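Local atomic coordinates of hepatocyte growth factor-regulated tyrosine kinase substrate (Drosophila melanogaster, PDB entry 1DVP), a protein that is essential for endosome membrane invagination and multivesicular body formation, binds ubiquitin, and damps receptor tyrosine kinase signalling by promoting degradation of the activated receptors. Residues K8-A13 with F44-K49; S91-S96 with Q104-L109; S68-C73 with E80-E85; P24-I29 with S62-E67. All coordinates share one frame; numbering follows the deposited sequence.

Contact 1: residues K8-A13 with F44-K49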
loop_
_atom_site.group_PDB
_atom_site.type_symbol
_atom_site.label_atom_id
_atom_site.label_comp_id
_atom_site.label_asym_id
_atom_site.label_seq_id
_atom_site.Cartn_x
_atom_site.Cartn_y
_atom_site.Cartn_z
ATOM N N LYS A 8 -20.884 -9.539 -25.195
ATOM C CA LYS A 8 -19.624 -10.201 -25.495
ATOM C C LYS A 8 -18.891 -10.533 -24.183
ATOM O O LYS A 8 -18.219 -11.556 -24.072
ATOM C CB LYS A 8 -18.738 -9.313 -26.385
ATOM C CG LYS A 8 -17.281 -9.811 -26.526
ATOM C CD LYS A 8 -16.993 -10.415 -27.921
ATOM C CE LYS A 8 -15.691 -11.214 -27.946
ATOM N NZ LYS A 8 -14.575 -10.451 -27.311
ATOM N N ASN A 9 -19.004 -9.652 -23.194
ATOM C CA ASN A 9 -18.344 -9.910 -21.927
ATOM C C ASN A 9 -19.047 -11.075 -21.209
ATOM O O ASN A 9 -18.397 -11.886 -20.589
ATOM C CB ASN A 9 -18.319 -8.636 -21.043
ATOM C CG ASN A 9 -17.440 -7.512 -21.624
ATOM O OD1 ASN A 9 -16.354 -7.745 -22.150
ATOM N ND2 ASN A 9 -17.922 -6.274 -21.505
ATOM N N LEU A 10 -20.371 -11.164 -21.300
ATOM C CA LEU A 10 -21.082 -12.258 -20.638
ATOM C C LEU A 10 -20.735 -13.603 -21.332
ATOM O O LEU A 10 -20.505 -14.622 -20.665
ATOM C CB LEU A 10 -22.594 -12.007 -20.644
ATOM C CG LEU A 10 -23.513 -12.948 -19.857
ATOM C CD1 LEU A 10 -23.231 -12.876 -18.304
ATOM C CD2 LEU A 10 -24.959 -12.562 -20.149
ATOM N N GLU A 11 -20.692 -13.595 -22.665
ATOM C CA GLU A 11 -20.292 -14.801 -23.397
ATOM C C GLU A 11 -18.920 -15.234 -22.865
ATOM O O GLU A 11 -18.732 -16.374 -22.475
ATOM C CB GLU A 11 -20.157 -14.524 -24.899
ATOM C CG GLU A 11 -21.440 -14.388 -25.628
ATOM C CD GLU A 11 -22.183 -15.693 -25.800
ATOM O OE1 GLU A 11 -23.302 -15.650 -26.367
ATOM O OE2 GLU A 11 -21.671 -16.747 -25.377
ATOM N N ASN A 12 -17.973 -14.306 -22.867
ATOM C CA ASN A 12 -16.627 -14.576 -22.366
ATOM C C ASN A 12 -16.645 -15.152 -20.956
ATOM O O ASN A 12 -16.069 -16.190 -20.706
ATOM C CB ASN A 12 -15.776 -13.305 -22.334
ATOM C CG ASN A 12 -15.232 -12.908 -23.710
ATOM O OD1 ASN A 12 -15.230 -13.700 -24.646
ATOM N ND2 ASN A 12 -14.754 -11.674 -23.820
ATOM N N ALA A 13 -17.314 -14.456 -20.040
ATOM C CA ALA A 13 -17.400 -14.872 -18.638
ATOM C C ALA A 13 -18.130 -16.219 -18.376
ATOM O O ALA A 13 -17.873 -16.913 -17.366
ATOM C CB ALA A 13 -18.045 -13.755 -17.835
ATOM N N PHE A 44 -29.903 -8.792 -16.154
ATOM C CA PHE A 44 -30.417 -9.949 -15.453
ATOM C C PHE A 44 -31.110 -10.980 -16.333
ATOM O O PHE A 44 -31.064 -12.174 -16.026
ATOM C CB PHE A 44 -31.346 -9.528 -14.315
ATOM C CG PHE A 44 -31.762 -10.668 -13.436
ATOM C CD1 PHE A 44 -30.836 -11.620 -13.038
ATOM C CD2 PHE A 44 -33.074 -10.769 -12.963
ATOM C CE1 PHE A 44 -31.199 -12.644 -12.186
ATOM C CE2 PHE A 44 -33.446 -11.800 -12.103
ATOM C CZ PHE A 44 -32.502 -12.740 -11.714
ATOM N N ALA A 45 -31.735 -10.520 -17.418
ATOM C CA ALA A 45 -32.443 -11.395 -18.358
ATOM C C ALA A 45 -31.415 -12.162 -19.166
ATOM O O ALA A 45 -31.561 -13.362 -19.423
ATOM C CB ALA A 45 -33.347 -10.542 -19.304
ATOM N N ALA A 46 -30.366 -11.471 -19.581
ATOM C CA ALA A 46 -29.309 -12.132 -20.329
ATOM C C ALA A 46 -28.640 -13.134 -19.367
ATOM O O ALA A 46 -28.266 -14.235 -19.767
ATOM C CB ALA A 46 -28.291 -11.095 -20.859
ATOM N N ILE A 47 -28.510 -12.770 -18.094
ATOM C CA ILE A 47 -27.904 -13.678 -17.129
ATOM C C ILE A 47 -28.786 -14.919 -16.969
ATOM O O ILE A 47 -28.305 -16.040 -16.935
ATOM C CB ILE A 47 -27.693 -12.998 -15.755
ATOM C CG1 ILE A 47 -26.509 -12.021 -15.841
ATOM C CG2 ILE A 47 -27.390 -14.031 -14.678
ATOM C CD1 ILE A 47 -26.253 -11.222 -14.562
ATOM N N LYS A 48 -30.085 -14.713 -16.871
ATOM C CA LYS A 48 -30.975 -15.860 -16.719
ATOM C C LYS A 48 -30.789 -16.863 -17.858
ATOM O O LYS A 48 -30.694 -18.053 -17.612
ATOM C CB LYS A 48 -32.433 -15.423 -16.669
ATOM C CG LYS A 48 -32.903 -14.911 -15.335
ATOM C CD LYS A 48 -34.342 -14.448 -15.508
ATOM C CE LYS A 48 -34.771 -13.427 -14.479
ATOM N NZ LYS A 48 -35.640 -12.354 -15.110
ATOM N N LYS A 49 -30.730 -16.392 -19.098
ATOM C CA LYS A 49 -30.541 -17.311 -20.216
ATOM C C LYS A 49 -29.283 -18.155 -20.068
ATOM O O LYS A 49 -29.273 -19.341 -20.417
ATOM C CB LYS A 49 -30.494 -16.544 -21.514
ATOM C CG LYS A 49 -31.792 -15.824 -21.776
ATOM C CD LYS A 49 -31.774 -15.070 -23.074
ATOM C CE LYS A 49 -33.106 -14.353 -23.289
ATOM N NZ LYS A 49 -33.096 -13.585 -24.577
#

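Contact 2: residues S91-S96 with Q104-L109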
loop_
_atom_site.group_PDB
_atom_site.type_symbol
_atom_site.label_atom_id
_atom_site.label_comp_id
_atom_site.label_asym_id
_atom_site.label_seq_id
_atom_site.Cartn_x
_atom_site.Cartn_y
_atom_site.Cartn_z
ATOM N N SER A 91 -35.685 -20.852 -6.792
ATOM C CA SER A 91 -36.011 -22.100 -6.147
ATOM C C SER A 91 -36.258 -23.232 -7.124
ATOM O O SER A 91 -35.617 -24.291 -7.030
ATOM C CB SER A 91 -37.217 -21.927 -5.252
ATOM O OG SER A 91 -37.238 -23.012 -4.360
ATOM N N SER A 92 -37.179 -23.025 -8.060
ATOM C CA SER A 92 -37.468 -24.085 -9.013
ATOM C C SER A 92 -36.245 -24.408 -9.826
ATOM O O SER A 92 -36.018 -25.560 -10.180
ATOM C CB SER A 92 -38.625 -23.713 -9.943
ATOM O OG SER A 92 -38.768 -22.310 -10.080
ATOM N N PHE A 93 -35.447 -23.385 -10.102
ATOM C CA PHE A 93 -34.234 -23.552 -10.875
ATOM C C PHE A 93 -33.300 -24.556 -10.216
ATOM O O PHE A 93 -32.887 -25.530 -10.839
ATOM C CB PHE A 93 -33.524 -22.199 -11.023
ATOM C CG PHE A 93 -32.161 -22.288 -11.662
ATOM C CD1 PHE A 93 -32.022 -22.410 -13.047
ATOM C CD2 PHE A 93 -31.012 -22.258 -10.877
ATOM C CE1 PHE A 93 -30.761 -22.495 -13.637
ATOM C CE2 PHE A 93 -29.748 -22.347 -11.462
ATOM C CZ PHE A 93 -29.630 -22.464 -12.843
ATOM N N LEU A 94 -32.960 -24.322 -8.956
ATOM C CA LEU A 94 -32.033 -25.203 -8.273
ATOM C C LEU A 94 -32.633 -26.583 -8.041
ATOM O O LEU A 94 -31.920 -27.577 -7.947
ATOM C CB LEU A 94 -31.612 -24.594 -6.937
ATOM C CG LEU A 94 -32.666 -24.577 -5.825
ATOM C CD1 LEU A 94 -32.651 -25.898 -5.046
ATOM C CD2 LEU A 94 -32.367 -23.426 -4.895
ATOM N N GLU A 95 -33.950 -26.644 -7.964
ATOM C CA GLU A 95 -34.613 -27.903 -7.712
ATOM C C GLU A 95 -34.706 -28.810 -8.934
ATOM O O GLU A 95 -34.795 -30.026 -8.796
ATOM C CB GLU A 95 -35.998 -27.624 -7.150
ATOM C CG GLU A 95 -36.355 -28.533 -6.005
ATOM C CD GLU A 95 -37.244 -27.845 -5.010
ATOM O OE1 GLU A 95 -36.733 -26.990 -4.242
ATOM O OE2 GLU A 95 -38.455 -28.152 -5.009
ATOM N N SER A 96 -34.667 -28.226 -10.129
ATOM C CA SER A 96 -34.771 -29.021 -11.335
ATOM C C SER A 96 -33.535 -29.090 -12.229
ATOM O O SER A 96 -33.581 -29.739 -13.259
ATOM C CB SER A 96 -35.975 -28.554 -12.170
ATOM O OG SER A 96 -35.746 -27.288 -12.759
ATOM N N GLN A 104 -25.928 -26.555 -5.840
ATOM C CA GLN A 104 -25.157 -26.212 -4.649
ATOM C C GLN A 104 -24.802 -24.723 -4.633
ATOM O O GLN A 104 -24.903 -24.058 -3.599
ATOM C CB GLN A 104 -23.864 -27.030 -4.573
ATOM C CG GLN A 104 -24.054 -28.450 -4.041
ATOM C CD GLN A 104 -25.124 -28.509 -2.966
ATOM O OE1 GLN A 104 -26.272 -28.782 -3.263
ATOM N NE2 GLN A 104 -24.754 -28.227 -1.724
ATOM N N LYS A 105 -24.407 -24.203 -5.788
ATOM C CA LYS A 105 -24.024 -22.803 -5.869
ATOM C C LYS A 105 -25.224 -21.908 -5.621
ATOM O O LYS A 105 -25.109 -20.874 -4.964
ATOM C CB LYS A 105 -23.386 -22.498 -7.237
ATOM C CG LYS A 105 -22.911 -21.048 -7.405
ATOM C CD LYS A 105 -21.820 -20.657 -6.399
ATOM C CE LYS A 105 -21.517 -19.147 -6.500
ATOM N NZ LYS A 105 -20.351 -18.744 -5.661
ATOM N N MET A 106 -26.382 -22.309 -6.127
ATOM C CA MET A 106 -27.587 -21.503 -5.941
ATOM C C MET A 106 -28.028 -21.507 -4.475
ATOM O O MET A 106 -28.489 -20.484 -3.949
ATOM C CB MET A 106 -28.716 -22.017 -6.828
ATOM C CG MET A 106 -29.947 -21.119 -6.893
ATOM S SD MET A 106 -29.676 -19.476 -7.698
ATOM C CE MET A 106 -29.428 -18.494 -6.266
ATOM N N LEU A 107 -27.887 -22.662 -3.826
ATOM C CA LEU A 107 -28.261 -22.822 -2.431
ATOM C C LEU A 107 -27.381 -21.917 -1.585
ATOM O O LEU A 107 -27.855 -21.248 -0.678
ATOM C CB LEU A 107 -28.110 -24.289 -2.003
ATOM C CG LEU A 107 -29.422 -25.046 -1.673
ATOM C CD1 LEU A 107 -30.656 -24.321 -2.221
ATOM C CD2 LEU A 107 -29.321 -26.478 -2.219
ATOM N N GLU A 108 -26.093 -21.903 -1.891
ATOM C CA GLU A 108 -25.142 -21.035 -1.197
ATOM C C GLU A 108 -25.515 -19.539 -1.367
ATOM O O GLU A 108 -25.524 -18.794 -0.393
ATOM C CB GLU A 108 -23.730 -21.296 -1.757
ATOM C CG GLU A 108 -22.633 -20.276 -1.379
ATOM C CD GLU A 108 -21.485 -20.271 -2.418
ATOM O OE1 GLU A 108 -21.228 -19.216 -3.034
ATOM O OE2 GLU A 108 -20.858 -21.338 -2.635
ATOM N N LEU A 109 -25.845 -19.121 -2.588
ATOM C CA LEU A 109 -26.186 -17.724 -2.875
ATOM C C LEU A 109 -27.445 -17.307 -2.127
ATOM O O LEU A 109 -27.498 -16.242 -1.526
ATOM C CB LEU A 109 -26.360 -17.494 -4.393
ATOM C CG LEU A 109 -25.090 -17.695 -5.264
ATOM C CD1 LEU A 109 -25.405 -17.394 -6.712
ATOM C CD2 LEU A 109 -23.952 -16.798 -4.811
#

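Contact 3: residues S68-C73 with E80-E85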
loop_
_atom_site.group_PDB
_atom_site.type_symbol
_atom_site.label_atom_id
_atom_site.label_comp_id
_atom_site.label_asym_id
_atom_site.label_seq_id
_atom_site.Cartn_x
_atom_site.Cartn_y
_atom_site.Cartn_z
ATOM N N SER A 68 -21.665 -11.505 -8.396
ATOM C CA SER A 68 -20.866 -10.300 -8.556
ATOM C C SER A 68 -21.638 -9.025 -8.781
ATOM O O SER A 68 -21.268 -8.000 -8.217
ATOM C CB SER A 68 -19.856 -10.471 -9.701
ATOM O OG SER A 68 -18.992 -11.528 -9.408
ATOM N N ILE A 69 -22.678 -9.045 -9.609
ATOM C CA ILE A 69 -23.396 -7.785 -9.805
ATOM C C ILE A 69 -24.254 -7.447 -8.580
ATOM O O ILE A 69 -24.465 -6.280 -8.264
ATOM C CB ILE A 69 -24.256 -7.779 -11.128
ATOM C CG1 ILE A 69 -25.372 -8.832 -11.073
ATOM C CG2 ILE A 69 -23.356 -8.079 -12.331
ATOM C CD1 ILE A 69 -26.412 -8.666 -12.220
ATOM N N VAL A 70 -24.723 -8.475 -7.872
ATOM C CA VAL A 70 -25.525 -8.233 -6.689
ATOM C C VAL A 70 -24.582 -7.618 -5.698
ATOM O O VAL A 70 -24.917 -6.687 -4.968
ATOM C CB VAL A 70 -26.106 -9.549 -6.084
ATOM C CG1 VAL A 70 -26.586 -9.303 -4.604
ATOM C CG2 VAL A 70 -27.282 -10.009 -6.910
ATOM N N LYS A 71 -23.374 -8.144 -5.648
ATOM C CA LYS A 71 -22.423 -7.602 -4.713
ATOM C C LYS A 71 -21.803 -6.230 -5.101
ATOM O O LYS A 71 -21.546 -5.386 -4.219
ATOM C CB LYS A 71 -21.311 -8.608 -4.486
ATOM C CG LYS A 71 -20.241 -8.110 -3.581
ATOM C CD LYS A 71 -19.486 -9.253 -3.001
ATOM C CE LYS A 71 -18.162 -9.415 -3.724
ATOM N NZ LYS A 71 -17.416 -10.562 -3.116
ATOM N N ASN A 72 -21.557 -6.020 -6.393
ATOM C CA ASN A 72 -20.904 -4.794 -6.848
ATOM C C ASN A 72 -21.755 -3.728 -7.511
ATOM O O ASN A 72 -21.226 -2.686 -7.882
ATOM C CB ASN A 72 -19.768 -5.132 -7.836
ATOM C CG ASN A 72 -18.691 -5.951 -7.199
ATOM O OD1 ASN A 72 -18.417 -5.810 -6.000
ATOM N ND2 ASN A 72 -18.073 -6.813 -7.976
ATOM N N CYS A 73 -23.049 -3.971 -7.683
ATOM C CA CYS A 73 -23.862 -2.985 -8.382
ATOM C C CYS A 73 -25.037 -2.295 -7.626
ATOM O O CYS A 73 -25.813 -1.549 -8.225
ATOM C CB CYS A 73 -24.326 -3.604 -9.707
ATOM S SG CYS A 73 -22.874 -4.133 -10.749
ATOM N N GLU A 80 -34.054 -5.262 -8.982
ATOM C CA GLU A 80 -34.390 -6.015 -10.175
ATOM C C GLU A 80 -34.404 -7.487 -9.855
ATOM O O GLU A 80 -35.274 -8.219 -10.315
ATOM C CB GLU A 80 -33.349 -5.803 -11.284
ATOM C CG GLU A 80 -33.490 -6.811 -12.437
ATOM C CD GLU A 80 -34.690 -6.525 -13.331
ATOM O OE1 GLU A 80 -35.236 -7.460 -13.961
ATOM O OE2 GLU A 80 -35.085 -5.346 -13.416
ATOM N N VAL A 81 -33.428 -7.899 -9.051
ATOM C CA VAL A 81 -33.242 -9.295 -8.691
ATOM C C VAL A 81 -34.112 -9.957 -7.599
ATOM O O VAL A 81 -34.739 -10.995 -7.856
ATOM C CB VAL A 81 -31.752 -9.539 -8.324
ATOM C CG1 VAL A 81 -31.568 -10.925 -7.775
ATOM C CG2 VAL A 81 -30.862 -9.315 -9.555
ATOM N N PHE A 82 -34.128 -9.377 -6.397
ATOM C CA PHE A 82 -34.841 -9.960 -5.269
ATOM C C PHE A 82 -36.329 -9.638 -5.185
ATOM O O PHE A 82 -36.779 -8.861 -4.332
ATOM C CB PHE A 82 -34.134 -9.567 -3.962
ATOM C CG PHE A 82 -32.677 -9.965 -3.929
ATOM C CD1 PHE A 82 -31.686 -9.008 -3.782
ATOM C CD2 PHE A 82 -32.301 -11.298 -4.085
ATOM C CE1 PHE A 82 -30.332 -9.373 -3.791
ATOM C CE2 PHE A 82 -30.952 -11.677 -4.098
ATOM C CZ PHE A 82 -29.970 -10.723 -3.953
ATOM N N THR A 83 -37.079 -10.216 -6.107
ATOM C CA THR A 83 -38.503 -10.048 -6.109
ATOM C C THR A 83 -39.053 -11.424 -5.770
ATOM O O THR A 83 -38.325 -12.429 -5.720
ATOM C CB THR A 83 -39.058 -9.638 -7.491
ATOM O OG1 THR A 83 -38.764 -10.650 -8.458
ATOM C CG2 THR A 83 -38.477 -8.316 -7.936
ATOM N N LYS A 84 -40.353 -11.449 -5.540
ATOM C CA LYS A 84 -41.078 -12.650 -5.227
ATOM C C LYS A 84 -40.850 -13.706 -6.305
ATOM O O LYS A 84 -40.362 -14.803 -6.023
ATOM C CB LYS A 84 -42.557 -12.289 -5.135
ATOM C CG LYS A 84 -42.951 -11.091 -6.052
ATOM C CD LYS A 84 -42.815 -11.411 -7.550
ATOM C CE LYS A 84 -43.221 -10.258 -8.456
ATOM N NZ LYS A 84 -42.302 -9.068 -8.407
ATOM N N GLU A 85 -41.187 -13.371 -7.546
ATOM C CA GLU A 85 -41.031 -14.339 -8.606
ATOM C C GLU A 85 -39.590 -14.818 -8.715
ATOM O O GLU A 85 -39.337 -16.011 -8.612
ATOM C CB GLU A 85 -41.573 -13.789 -9.942
ATOM C CG GLU A 85 -41.161 -12.387 -10.334
ATOM C CD GLU A 85 -42.009 -11.832 -11.494
ATOM O OE1 GLU A 85 -42.350 -12.609 -12.430
ATOM O OE2 GLU A 85 -42.335 -10.613 -11.482
#

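Contact 4: residues P24-I29 with S62-E67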
loop_
_atom_site.group_PDB
_atom_site.type_symbol
_atom_site.label_atom_id
_atom_site.label_comp_id
_atom_site.label_asym_id
_atom_site.label_seq_id
_atom_site.Cartn_x
_atom_site.Cartn_y
_atom_site.Cartn_z
ATOM N N PRO A 24 -11.634 -10.446 -15.260
ATOM C CA PRO A 24 -11.595 -9.207 -16.047
ATOM C C PRO A 24 -12.938 -8.918 -16.746
ATOM O O PRO A 24 -13.407 -7.784 -16.715
ATOM C CB PRO A 24 -10.453 -9.463 -17.051
ATOM C CG PRO A 24 -9.490 -10.311 -16.216
ATOM C CD PRO A 24 -10.467 -11.301 -15.546
ATOM N N SER A 25 -13.567 -9.921 -17.340
ATOM C CA SER A 25 -14.871 -9.724 -18.024
ATOM C C SER A 25 -15.978 -9.499 -16.993
ATOM O O SER A 25 -16.928 -8.750 -17.214
ATOM C CB SER A 25 -15.272 -10.951 -18.888
ATOM O OG SER A 25 -14.354 -11.183 -19.962
ATOM N N ILE A 26 -15.872 -10.169 -15.856
ATOM C CA ILE A 26 -16.892 -9.998 -14.841
ATOM C C ILE A 26 -16.874 -8.558 -14.246
ATOM O O ILE A 26 -17.941 -7.953 -13.994
ATOM C CB ILE A 26 -16.729 -11.064 -13.726
ATOM C CG1 ILE A 26 -17.103 -12.457 -14.294
ATOM C CG2 ILE A 26 -17.615 -10.711 -12.556
ATOM C CD1 ILE A 26 -16.743 -13.682 -13.355
ATOM N N LEU A 27 -15.672 -8.039 -14.018
ATOM C CA LEU A 27 -15.488 -6.709 -13.491
ATOM C C LEU A 27 -15.978 -5.688 -14.557
ATOM O O LEU A 27 -16.551 -4.644 -14.216
ATOM C CB LEU A 27 -14.003 -6.504 -13.089
ATOM C CG LEU A 27 -13.600 -7.433 -11.900
ATOM C CD1 LEU A 27 -12.155 -7.205 -11.494
ATOM C CD2 LEU A 27 -14.571 -7.204 -10.698
ATOM N N LEU A 28 -15.749 -5.994 -15.839
ATOM C CA LEU A 28 -16.242 -5.129 -16.938
ATOM C C LEU A 28 -17.800 -5.097 -16.903
ATOM O O LEU A 28 -18.416 -4.033 -17.088
ATOM C CB LEU A 28 -15.757 -5.668 -18.300
ATOM C CG LEU A 28 -14.369 -5.262 -18.804
ATOM C CD1 LEU A 28 -14.043 -5.984 -20.128
ATOM C CD2 LEU A 28 -14.354 -3.677 -19.067
ATOM N N ILE A 29 -18.432 -6.249 -16.682
ATOM C CA ILE A 29 -19.889 -6.326 -16.593
ATOM C C ILE A 29 -20.374 -5.422 -15.445
ATOM O O ILE A 29 -21.246 -4.596 -15.649
ATOM C CB ILE A 29 -20.387 -7.810 -16.419
ATOM C CG1 ILE A 29 -20.263 -8.539 -17.759
ATOM C CG2 ILE A 29 -21.893 -7.852 -15.937
ATOM C CD1 ILE A 29 -20.525 -9.991 -17.702
ATOM N N SER A 62 -22.472 -18.412 -14.829
ATOM C CA SER A 62 -23.451 -17.333 -14.884
ATOM C C SER A 62 -23.932 -17.022 -13.465
ATOM O O SER A 62 -24.284 -15.898 -13.188
ATOM C CB SER A 62 -24.648 -17.656 -15.824
ATOM O OG SER A 62 -25.642 -18.461 -15.206
ATOM N N LEU A 63 -23.914 -18.011 -12.567
ATOM C CA LEU A 63 -24.298 -17.784 -11.175
ATOM C C LEU A 63 -23.238 -16.908 -10.495
ATOM O O LEU A 63 -23.556 -16.092 -9.631
ATOM C CB LEU A 63 -24.456 -19.114 -10.413
ATOM C CG LEU A 63 -25.676 -19.921 -10.874
ATOM C CD1 LEU A 63 -25.789 -21.226 -10.115
ATOM C CD2 LEU A 63 -26.943 -19.074 -10.657
ATOM N N LEU A 64 -21.975 -17.115 -10.873
ATOM C CA LEU A 64 -20.872 -16.322 -10.351
ATOM C C LEU A 64 -21.059 -14.871 -10.858
ATOM O O LEU A 64 -20.871 -13.912 -10.105
ATOM C CB LEU A 64 -19.541 -16.898 -10.859
ATOM C CG LEU A 64 -18.299 -16.134 -10.397
ATOM C CD1 LEU A 64 -18.250 -16.036 -8.857
ATOM C CD2 LEU A 64 -17.060 -16.813 -10.931
ATOM N N VAL A 65 -21.437 -14.706 -12.128
ATOM C CA VAL A 65 -21.655 -13.366 -12.658
ATOM C C VAL A 65 -22.750 -12.701 -11.815
ATOM O O VAL A 65 -22.645 -11.541 -11.418
ATOM C CB VAL A 65 -22.068 -13.412 -14.176
ATOM C CG1 VAL A 65 -22.527 -12.017 -14.676
ATOM C CG2 VAL A 65 -20.885 -13.910 -14.996
ATOM N N LEU A 66 -23.803 -13.457 -11.538
ATOM C CA LEU A 66 -24.917 -12.960 -10.740
ATOM C C LEU A 66 -24.485 -12.549 -9.328
ATOM O O LEU A 66 -24.870 -11.506 -8.838
ATOM C CB LEU A 66 -25.995 -14.050 -10.655
ATOM C CG LEU A 66 -27.474 -13.609 -10.628
ATOM C CD1 LEU A 66 -28.271 -14.769 -9.993
ATOM C CD2 LEU A 66 -27.704 -12.281 -9.869
ATOM N N GLU A 67 -23.682 -13.369 -8.673
ATOM C CA GLU A 67 -23.199 -13.055 -7.336
ATOM C C GLU A 67 -22.457 -11.707 -7.343
ATOM O O GLU A 67 -22.606 -10.884 -6.435
ATOM C CB GLU A 67 -22.274 -14.165 -6.870
ATOM C CG GLU A 67 -21.569 -13.941 -5.512
ATOM C CD GLU A 67 -20.613 -15.104 -5.212
ATOM O OE1 GLU A 67 -20.616 -16.071 -6.025
ATOM O OE2 GLU A 67 -19.868 -15.065 -4.204
#

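Contact 1: residues K8-A13 with F44-K49
L10 bridges helix 5-14 to helix 40-51 of the VHS domain, reaching A46 and I47 from a backbone whose nearest pair of CA atoms, L10 and I47, is still 7.8 Å apart. Its CB points at the opposing helix, and with CG anti to the backbone N (chi1 -173°) the chain continues toward helix 40-51, where the isobutyl group forks. Branch CD2 lies against the small methyl of A46, with L10 CD2 to A46 CB at 3.7 Å, and it sits equally near the backbone there, L10 CD2 to A46 O measuring 3.7 Å. Branch CD1 takes the other way and approaches the flank of I47, L10 CD1 to I47 CG1 being a looser 4.2 Å. The L10 and I47 side chains run at about a right angle to each other. V65 of helix 56-72 touches both, so L10 and I47 also share a third helix. No hydrogen bond joins the two segments, and 108 Å² is buried between them: their cohesion is apolar, resting on van der Waals contact and burial of these hydrocarbon groups, while next to L10 in sequence E11 OE1 adds a charged link between the helices, a salt bridge with K50 NZ.

Contact 2: residues S91-S96 with Q104-L109
L94 and M106 mark the closest approach of the two backbones, their CA atoms 6.2 Å apart where helix 84-96 and helix 100-116, successive in the chain, pack antiparallel. The short axes pass at 9.4 Å with a signed crossing angle of -148°. L94 has CG between the backbone N and the carbonyl carbon (chi1 72°), a crowded position that aims both its methyls at the neighbouring helix. L94 CB and L94 CD2 each lie 3.9 Å from M106 CG; M106 then bends and carries its sulfur end away. L94 CD1 is 3.8 Å from L107 CD1; the pair L94 CD2 to L107 CD1, modelled at 3.3 Å, is tighter than carbons normally pack and doubtful. F93 comes in edge-on, M106 CG lying near its ring plane, 4.3 Å from F93 CD2. Replacing L94 by an alanine would keep CB against M106 but is likely to leave L107 CD1 and one side of M106 CG without the leucine methyls. S92 O accepts from both S96 N and S96 OG, on opposite faces of its plane. R103 NE gives L94 O a weak hydrogen bond; the segments themselves meet through carbon atoms, so apolar packing carries most of the contact.

Contact 3: residues S68-C73 with E80-E85
The shortest polar bond of this contact, S68 O accepting from N72 N at 2.7 Å, closes the last turn of helix 56-72, the turn that presents V70 to V81 and F82. The arrangement belongs to the all-helical superhelix of the VHS domain: the chain leaves helix 56-72, runs through the short helix 74-81 and returns at the break before helix 84-96. Across that return the nearest CA atoms, V70 and V81, are 8.0 Å apart, and side chains bridge the distance. F82 has left helical geometry and is the centre of an inverse gamma turn, with a weak bond from T83 N to V81 O; T83 then caps helix 84-96, its OG1 bonding N86 N. F82 CG lies anti to the carbonyl carbon (chi1 -56°), which swings the ring back over its own neighbour: V81 CG1 sits 3.7 Å above one ring face, offset toward the rim. V81 also meets V70 directly, though loosely, V70 CG2 to V81 CG1 being 4.5 Å. The ring continues into an aromatic group, meeting W113 edge-to-face and F117 with the planes at about 55°. The V70 backbone O accepts a hydrogen bond from H78 NE2 of the intervening helix 74-81. From the opposite direction to the phenylalanine comes the methyl V70 CG1, standing near the ring plane 3.7 Å from F82 CZ and 3.8 Å from F82 CE1.

Contact 4: residues P24-I29 with S62-E67
L64 is the first residue of 62-67 to meet helix 23-34, and it does so with a branch tip: L64 CD2 lies 4.0 Å from I26 CD1, the two side chains running at about a right angle. The leucine CB does not face the other helix squarely; holding CG anti to the backbone N (chi1 179°) brings its end closer. V65 follows and divides its branches between two isoleucines one turn apart. Its CG2 rests along the shaft of the nearer one, V65 CG2 to I26 CG1 at 4.1 Å, while the other branch meets an extended chain end, V65 CG1 to I29 CD1 at 4.2 Å. The CA atoms of I26 and V65, 6.2 Å apart, are the closest backbone pair, and the short axes pass at 10.3 Å with a crossing angle of -45°. Farther on, L66 turns to W113 of helix 100-116, and E67 OE1 forms a salt bridge with K105 NZ of that helix, taking no part in the contact. L27 packs on F173 of the second subunit. Four branched aliphatic residues, with no hydrogen bond between the segments, imply ordinary van der Waals packing: the VHS superhelix is joined here by hydrophobic burial.

Overall arrangement
All four contacts lie within the VHS domain, away from the zinc sites of the FYVE finger, and each is buried and apolar across its segments. Contact 4 is the most central, its centre about 8 Å from the chain centre; contacts 1 and 2 lie about 16 Å out. Contacts 3 and 4 share helix 56-72, whereas contacts 2 and 3 share helix 84-96 without touching. Contacts 1 and 4 interleave along the chain and meet through L10 and I29; contact 1 reaches contact 3 through I47 and I69. Contacts 2 and 4 are instead tied by the K105-E67 salt bridge. Contacts 1 and 4 use aliphatic groups alone, while contact 2 adds a thioether side chain and contacts 2 and 3 each a phenylalanine edge.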